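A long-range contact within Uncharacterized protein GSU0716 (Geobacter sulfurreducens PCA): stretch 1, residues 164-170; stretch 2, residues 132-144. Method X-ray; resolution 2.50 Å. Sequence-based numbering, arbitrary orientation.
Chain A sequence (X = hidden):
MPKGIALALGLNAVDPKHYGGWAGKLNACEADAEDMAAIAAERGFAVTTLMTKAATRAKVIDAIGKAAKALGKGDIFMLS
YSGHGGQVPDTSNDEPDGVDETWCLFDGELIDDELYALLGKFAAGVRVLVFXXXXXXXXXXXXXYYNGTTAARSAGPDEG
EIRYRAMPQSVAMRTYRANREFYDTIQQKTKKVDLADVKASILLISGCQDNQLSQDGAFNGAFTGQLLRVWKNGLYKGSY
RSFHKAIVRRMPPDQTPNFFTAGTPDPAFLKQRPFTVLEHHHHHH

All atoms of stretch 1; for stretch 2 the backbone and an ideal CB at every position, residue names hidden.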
# COMPACT_ATOMS: atom_id res chain seq x y z
N TYR A 164 -4.75 18.52 -6.72
CA TYR A 164 -4.08 19.50 -5.91
C TYR A 164 -4.08 20.82 -6.67
O TYR A 164 -3.97 20.85 -7.89
CB TYR A 164 -2.66 19.02 -5.62
CG TYR A 164 -2.59 17.83 -4.70
CD1 TYR A 164 -2.85 17.96 -3.33
CD2 TYR A 164 -2.22 16.57 -5.17
CE1 TYR A 164 -2.72 16.89 -2.46
CE2 TYR A 164 -2.09 15.48 -4.31
CZ TYR A 164 -2.33 15.65 -2.95
OH TYR A 164 -2.16 14.61 -2.07
N ARG A 165 -4.20 21.92 -5.94
CA ARG A 165 -4.26 23.24 -6.54
C ARG A 165 -2.91 23.84 -6.88
O ARG A 165 -2.62 25.00 -6.57
CB ARG A 165 -5.06 24.16 -5.61
CG ARG A 165 -6.51 23.70 -5.46
CD ARG A 165 -7.33 24.61 -4.56
NE ARG A 165 -8.74 24.27 -4.57
CZ ARG A 165 -9.67 24.88 -3.85
NH1 ARG A 165 -10.94 24.48 -3.94
NH2 ARG A 165 -9.33 25.88 -3.04
N ALA A 166 -2.09 23.05 -7.55
CA ALA A 166 -0.77 23.51 -7.97
C ALA A 166 -0.59 23.20 -9.44
O ALA A 166 -0.91 22.10 -9.91
CB ALA A 166 0.31 22.81 -7.16
N MSE A 167 -0.08 24.18 -10.18
CA MSE A 167 0.14 23.99 -11.60
C MSE A 167 1.32 23.03 -11.76
O MSE A 167 2.34 23.17 -11.07
CB MSE A 167 0.42 25.33 -12.27
CG MSE A 167 0.80 25.25 -13.73
SE MSE A 167 0.96 27.03 -14.54
CE MSE A 167 2.44 27.73 -13.47
N PRO A 168 1.19 22.02 -12.63
CA PRO A 168 2.30 21.08 -12.82
C PRO A 168 3.53 21.77 -13.39
O PRO A 168 3.42 22.63 -14.26
CB PRO A 168 1.70 20.02 -13.75
CG PRO A 168 0.61 20.75 -14.45
CD PRO A 168 -0.00 21.58 -13.38
N GLN A 169 4.70 21.39 -12.90
CA GLN A 169 5.95 22.00 -13.34
C GLN A 169 6.12 22.06 -14.84
O GLN A 169 6.64 23.04 -15.38
CB GLN A 169 7.13 21.28 -12.71
CG GLN A 169 7.19 21.43 -11.21
CD GLN A 169 8.44 20.82 -10.62
OE1 GLN A 169 8.65 20.86 -9.41
NE2 GLN A 169 9.29 20.24 -11.48
N SER A 170 5.70 21.01 -15.54
CA SER A 170 5.83 21.02 -16.99
C SER A 170 5.08 22.21 -17.59
O SER A 170 5.63 22.95 -18.41
CB SER A 170 5.32 19.71 -17.56
OG SER A 170 6.11 18.66 -17.02
N UNK A 132 -5.63 31.93 1.43
CA UNK A 132 -5.18 31.37 0.16
C UNK A 132 -5.26 29.85 0.21
O UNK A 132 -4.37 29.20 0.74
CB UNK A 132 -3.75 31.82 -0.16
N UNK A 133 -6.35 29.29 -0.33
CA UNK A 133 -6.53 27.83 -0.35
C UNK A 133 -5.89 27.36 -1.64
O UNK A 133 -6.58 26.94 -2.58
CB UNK A 133 -8.00 27.42 -0.26
N UNK A 134 -4.57 27.45 -1.68
CA UNK A 134 -3.81 27.07 -2.86
C UNK A 134 -2.44 26.54 -2.40
O UNK A 134 -2.16 26.48 -1.21
CB UNK A 134 -3.66 28.25 -3.82
N UNK A 135 -1.60 26.15 -3.36
CA UNK A 135 -0.28 25.62 -3.07
C UNK A 135 0.65 25.83 -4.25
O UNK A 135 0.25 26.40 -5.27
CB UNK A 135 -0.36 24.13 -2.71
N UNK A 136 1.89 25.36 -4.13
CA UNK A 136 2.87 25.50 -5.20
C UNK A 136 3.61 24.19 -5.43
O UNK A 136 3.80 23.42 -4.50
CB UNK A 136 3.86 26.62 -4.87
N UNK A 137 4.03 23.94 -6.67
CA UNK A 137 4.77 22.72 -6.97
C UNK A 137 6.02 22.64 -6.12
O UNK A 137 6.48 21.55 -5.79
CB UNK A 137 5.13 22.66 -8.45
N UNK A 138 6.58 23.79 -5.77
CA UNK A 138 7.80 23.80 -4.98
C UNK A 138 8.94 23.20 -5.79
O UNK A 138 9.02 23.36 -7.01
CB UNK A 138 7.61 23.03 -3.67
N UNK A 139 9.82 22.47 -5.10
CA UNK A 139 10.97 21.85 -5.75
C UNK A 139 10.74 20.37 -6.03
O UNK A 139 9.70 19.81 -5.65
CB UNK A 139 12.22 22.02 -4.88
N UNK A 140 11.70 19.73 -6.69
CA UNK A 140 11.59 18.32 -7.01
C UNK A 140 11.41 17.46 -5.76
O UNK A 140 10.80 16.40 -5.81
CB UNK A 140 12.83 17.86 -7.78
N UNK A 141 11.93 17.92 -4.62
CA UNK A 141 11.80 17.16 -3.39
C UNK A 141 10.33 16.99 -2.98
O UNK A 141 9.92 15.94 -2.47
CB UNK A 141 12.58 17.85 -2.27
N UNK A 142 9.52 18.03 -3.21
CA UNK A 142 8.11 17.97 -2.87
C UNK A 142 7.47 16.99 -3.82
O UNK A 142 6.65 16.16 -3.42
CB UNK A 142 7.44 19.34 -2.94
N UNK A 143 7.84 17.10 -5.08
CA UNK A 143 7.31 16.21 -6.11
C UNK A 143 7.68 14.77 -5.76
O UNK A 143 6.89 13.85 -5.95
CB UNK A 143 7.84 16.59 -7.49
N UNK A 144 8.89 14.61 -5.22
CA UNK A 144 9.40 13.30 -4.82
C UNK A 144 8.52 12.67 -3.75
O UNK A 144 8.05 11.54 -3.90
CB UNK A 144 10.84 13.42 -4.31

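Position 132 lies in a strand with nothing of stretch 1 within 5.5 Å of its ideal CB, so the contact sets no preference; it is Ser 132.

At 133 the ideal CB points sideways, yet it lies 3.4 Å from NH2 of Arg 165, whose extended side chain delivers a guanidinium here. A cationic group this close invites an acid, Asp or Glu, though a polar amide could also serve. The residue is Asp 133. Arg 165 NH2 donates a nearly straight hydrogen bond (170°) to Asp 133 O at 3.0 Å and forms a salt bridge with Asp 133 OD2 at 3.2 Å. Backbone and carboxylate thus hold the same nitrogen.

Position 134 also points sideways, its ideal CB 4.4 Å from Arg 165 O. A small residue fits readily. Ser 134 places OG 3.4 Å from Arg 165 O, and that hydroxyl is hydrogen-bonded elsewhere in the structure.

At 135 the ideal CB points sideways, 4.6 Å from Arg 165 O and 4.7 Å from Ala 166 CB, leaving space for a modest side chain: Ala, Ser, Cys or Val would be reasonable. Cys 135, with chi1 p, brings SG to 3.3 Å from Ala 166 CB, an apolar contact.

Position 136 turns away from stretch 1, which leaves its identity open; His 136 is found.

Position 137 points toward stretch 1. Its ideal CB is 3.7 Å from Gln 169 CG and 3.9 Å from Met 167 O, a tight site beside an acceptor. Ala would fit, while Ser or Thr could also address the carbonyl. Ser 137 OG comes within 2.5 Å of Met 167 O, and Ser 137 CB packs 3.6 Å from Gln 169 CG. Water 1 adds a link, its O accepting from Ser 137 N at 2.9 Å and donating weakly to Met 167 O at 3.5 Å.

At 138 phi is +65°, which by itself favours glycine, and Gly 138 is present.

Position 139 points away and immediately precedes a helix, where Ser, Thr, Asp or Asn commonly cap. Thr 139 OG1 accepts a weak capping bond from N of 141 at 3.5 Å.

At 140 the ideal CB points sideways, 5.4 Å from Gln 169 OE1, and 141 lies out of reach, so many helix-compatible residues would serve; they are Val 140 and Val 141. Position 142 points toward stretch 1 but remains distant, so a long chain has room; Lys 142 NZ donates a hydrogen bond to His 136 O at 2.6 Å. At 143 the ideal CB points toward stretch 1, 4.8 Å from Gln 169 OE1, so a long flexible residue could approach it: selenomethionine Met 143 brings SE to 4.3 Å from Gln 169 OE1. Position 144 is out of reach and equally free; it is Ala 144.

Stretch 2, residues 132-144: SDSCHSGTVVKMA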
# COMPACT_ATOMS: atom_id res chain seq x y z
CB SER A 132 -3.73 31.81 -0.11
OG SER A 132 -3.24 31.27 -1.33
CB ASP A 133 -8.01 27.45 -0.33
CG ASP A 133 -8.22 25.96 -0.10
OD1 ASP A 133 -7.23 25.20 -0.20
OD2 ASP A 133 -9.37 25.55 0.17
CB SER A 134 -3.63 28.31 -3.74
OG SER A 134 -2.98 28.00 -4.95
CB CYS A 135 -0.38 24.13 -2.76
SG CYS A 135 -0.96 23.19 -4.17
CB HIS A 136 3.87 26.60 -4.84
CG HIS A 136 3.24 27.96 -4.79
ND1 HIS A 136 2.86 28.65 -5.92
CD2 HIS A 136 2.87 28.73 -3.74
CE1 HIS A 136 2.29 29.79 -5.57
NE2 HIS A 136 2.28 29.86 -4.25
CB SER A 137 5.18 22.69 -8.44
OG SER A 137 4.06 22.59 -9.29
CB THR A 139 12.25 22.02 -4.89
OG1 THR A 139 12.13 21.27 -3.68
CG2 THR A 139 12.46 23.49 -4.54
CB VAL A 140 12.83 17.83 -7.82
CG1 VAL A 140 14.11 18.16 -7.08
CG2 VAL A 140 12.72 16.34 -8.09
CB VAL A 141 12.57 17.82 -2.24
CG1 VAL A 141 13.97 18.18 -2.71
CG2 VAL A 141 11.84 19.06 -1.77
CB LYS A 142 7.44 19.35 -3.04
CG LYS A 142 5.97 19.35 -2.61
CD LYS A 142 5.26 20.66 -2.89
CE LYS A 142 5.82 21.81 -2.08
NZ LYS A 142 5.03 23.07 -2.24
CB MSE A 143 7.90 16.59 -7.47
CG MSE A 143 6.85 16.93 -8.52
SE MSE A 143 5.58 18.28 -7.96
CE MSE A 143 4.15 17.12 -7.30
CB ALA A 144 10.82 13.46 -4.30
O HOH W 1 3.29 25.64 -8.85
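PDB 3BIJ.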